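Long-range contact in carboxypeptidase A inhibitor (Ascaris suum, PDB 3FJU), which inhibits carboxypeptidase A, a zinc-dependent metalloprotease, as a small secreted disulfide-rich protein of the I44 inhibitor family: residues Q18-C23 with F37-K42. Sequence-based numbering, arbitrary orientation.
Sequences QKNKIC and FTIPCK
Asn20 ND2 is gripped by two hydrogen bonds, one to Pro40 O and one to Asp46 O further along the chain. The bond from Asn20 ND2 to Pro40 O is 2.9 Å long. The donor approaches the Pro40 oxygen almost head-on, and the acceptor sits close to the amide plane of Asn20. The N-H...O angle of 146° makes the bond moderately bent. Asn20 CG takes the crowded position flanked by the backbone N and C (chi1 63°), which turns the amide to the 37-42 segment. Both hydrogen bonds of Asn20 ND2 end on backbone carbonyl oxygens, which holds the buried amide in place and fixes its rotation. The side chains of Ile39 and Asn20 reach toward each other, and the Ile39 CD1 methyl lies over the flat face of the amide. Ile39 CD1 is 3.5 Å from Asn20 CG. Ile39 CD1 is also 3.9 Å from Lys19 CB, at the root of the Lys19 side chain. Further along, Ile22 CD1 reaches across, 3.8 Å from Cys41 CA. Ile22 CD1 also lies 3.7 Å from Pro40 O, the carbonyl that Asn20 binds. Within the turn, Lys21 NZ holds two acceptors of Gln18, the backbone O at 2.6 Å and OE1 at 2.8 Å. The outgoing chain has further ties: Pro40 packs on Ile29 and Cys32 of helix 26-36, and Cys41 is in a disulfide with Cys56. Near the centre of this small disulfide-rich fold, the extended connection after the helix thus packs against the tip of the 15-17/22-24 beta-hairpin, with its G1 beta bulge at Lys21 and Ile22.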
loop_
_atom_site.group_PDB
_atom_site.type_symbol
_atom_site.label_atom_id
_atom_site.label_comp_id
_atom_site.label_asym_id
_atom_site.label_seq_id
_atom_site.Cartn_x
_atom_site.Cartn_y
_atom_site.Cartn_z
ATOM N N GLN B 18 -10.598 14.176 -25.846
ATOM C CA GLN B 18 -9.935 13.539 -26.984
ATOM C C GLN B 18 -9.289 12.196 -26.681
ATOM O O GLN B 18 -9.243 11.327 -27.555
ATOM C CB GLN B 18 -8.954 14.487 -27.667
ATOM C CG GLN B 18 -9.647 15.593 -28.489
ATOM C CD GLN B 18 -10.470 15.072 -29.663
ATOM O OE1 GLN B 18 -10.134 14.063 -30.288
ATOM N NE2 GLN B 18 -11.566 15.757 -29.956
ATOM N N LYS B 19 -8.831 12.007 -25.446
ATOM C CA LYS B 19 -8.160 10.763 -25.097
ATOM C C LYS B 19 -9.093 9.549 -25.244
ATOM O O LYS B 19 -8.700 8.515 -25.816
ATOM C CB LYS B 19 -7.554 10.848 -23.694
ATOM C CG LYS B 19 -6.298 10.040 -23.531
ATOM C CD LYS B 19 -5.611 10.267 -22.191
ATOM C CE LYS B 19 -4.656 11.446 -22.199
ATOM N NZ LYS B 19 -3.680 11.359 -21.066
ATOM N N ASN B 20 -10.335 9.685 -24.773
ATOM C CA ASN B 20 -11.300 8.579 -24.825
ATOM C C ASN B 20 -12.552 8.812 -25.688
ATOM O O ASN B 20 -13.429 7.968 -25.740
ATOM C CB ASN B 20 -11.661 8.073 -23.412
ATOM C CG ASN B 20 -12.346 9.139 -22.547
ATOM O OD1 ASN B 20 -12.446 10.306 -22.936
ATOM N ND2 ASN B 20 -12.798 8.737 -21.361
ATOM N N LYS B 21 -12.624 9.972 -26.338
ATOM C CA LYS B 21 -13.699 10.302 -27.300
ATOM C C LYS B 21 -15.096 10.221 -26.685
ATOM O O LYS B 21 -16.018 9.598 -27.225
ATOM C CB LYS B 21 -13.595 9.438 -28.572
ATOM C CG LYS B 21 -12.272 9.610 -29.296
ATOM C CD LYS B 21 -12.098 11.017 -29.824
ATOM C CE LYS B 21 -10.938 11.080 -30.804
ATOM N NZ LYS B 21 -9.626 11.309 -30.140
ATOM N N ILE B 22 -15.233 10.834 -25.520
ATOM C CA ILE B 22 -16.540 10.960 -24.898
ATOM C C ILE B 22 -16.790 12.409 -24.517
ATOM O O ILE B 22 -15.859 13.194 -24.282
ATOM C CB ILE B 22 -16.741 10.052 -23.646
ATOM C CG1 ILE B 22 -15.937 10.575 -22.441
ATOM C CG2 ILE B 22 -16.402 8.588 -23.969
ATOM C CD1 ILE B 22 -16.428 10.057 -21.075
ATOM N N CYS B 23 -18.071 12.744 -24.466
ATOM C CA CYS B 23 -18.505 14.067 -24.043
ATOM C C CYS B 23 -18.497 14.154 -22.525
ATOM O O CYS B 23 -18.848 13.187 -21.822
ATOM C CB CYS B 23 -19.916 14.322 -24.570
ATOM S SG CYS B 23 -20.016 14.372 -26.351
ATOM N N PHE B 37 -5.345 13.854 -11.967
ATOM C CA PHE B 37 -4.483 13.897 -13.166
ATOM C C PHE B 37 -4.888 12.868 -14.221
ATOM O O PHE B 37 -4.067 12.120 -14.772
ATOM C CB PHE B 37 -3.000 13.802 -12.794
ATOM C CG PHE B 37 -2.525 14.989 -12.011
ATOM C CD1 PHE B 37 -2.802 15.093 -10.654
ATOM C CD2 PHE B 37 -1.834 16.032 -12.643
ATOM C CE1 PHE B 37 -2.411 16.219 -9.924
ATOM C CE2 PHE B 37 -1.408 17.144 -11.916
ATOM C CZ PHE B 37 -1.698 17.229 -10.544
ATOM N N THR B 38 -6.190 12.843 -14.482
ATOM C CA THR B 38 -6.758 11.887 -15.401
ATOM C C THR B 38 -7.976 12.471 -16.121
ATOM O O THR B 38 -8.225 13.675 -16.046
ATOM C CB THR B 38 -7.134 10.602 -14.644
ATOM O OG1 THR B 38 -7.389 9.548 -15.573
ATOM C CG2 THR B 38 -8.342 10.824 -13.712
ATOM N N ILE B 39 -8.717 11.602 -16.804
ATOM C CA ILE B 39 -9.851 12.014 -17.640
ATOM C C ILE B 39 -11.157 11.466 -17.087
ATOM O O ILE B 39 -11.154 10.499 -16.320
ATOM C CB ILE B 39 -9.668 11.546 -19.114
ATOM C CG1 ILE B 39 -9.661 10.004 -19.203
ATOM C CG2 ILE B 39 -8.401 12.205 -19.721
ATOM C CD1 ILE B 39 -9.439 9.410 -20.622
ATOM N N PRO B 40 -12.286 12.091 -17.459
ATOM C CA PRO B 40 -13.590 11.586 -17.033
ATOM C C PRO B 40 -13.995 10.316 -17.760
ATOM O O PRO B 40 -13.473 9.992 -18.837
ATOM C CB PRO B 40 -14.561 12.703 -17.457
ATOM C CG PRO B 40 -13.740 13.863 -17.757
ATOM C CD PRO B 40 -12.428 13.329 -18.237
ATOM N N CYS B 41 -14.978 9.635 -17.185
ATOM C CA CYS B 41 -15.535 8.436 -17.770
ATOM C C CYS B 41 -16.950 8.253 -17.241
ATOM O O CYS B 41 -17.320 8.801 -16.188
ATOM C CB CYS B 41 -14.689 7.219 -17.399
ATOM S SG CYS B 41 -14.354 7.115 -15.600
ATOM N N LYS B 42 -17.724 7.451 -17.966
ATOM C CA LYS B 42 -19.061 7.042 -17.543
ATOM C C LYS B 42 -19.071 5.593 -17.095
ATOM O O LYS B 42 -19.867 5.221 -16.222
ATOM C CB LYS B 42 -20.060 7.256 -18.683
ATOM C CG LYS B 42 -20.132 8.674 -19.218
ATOM C CD LYS B 42 -20.707 9.644 -18.211
ATOM C CE LYS B 42 -21.422 10.789 -18.931
ATOM N NZ LYS B 42 -21.367 12.018 -18.116
#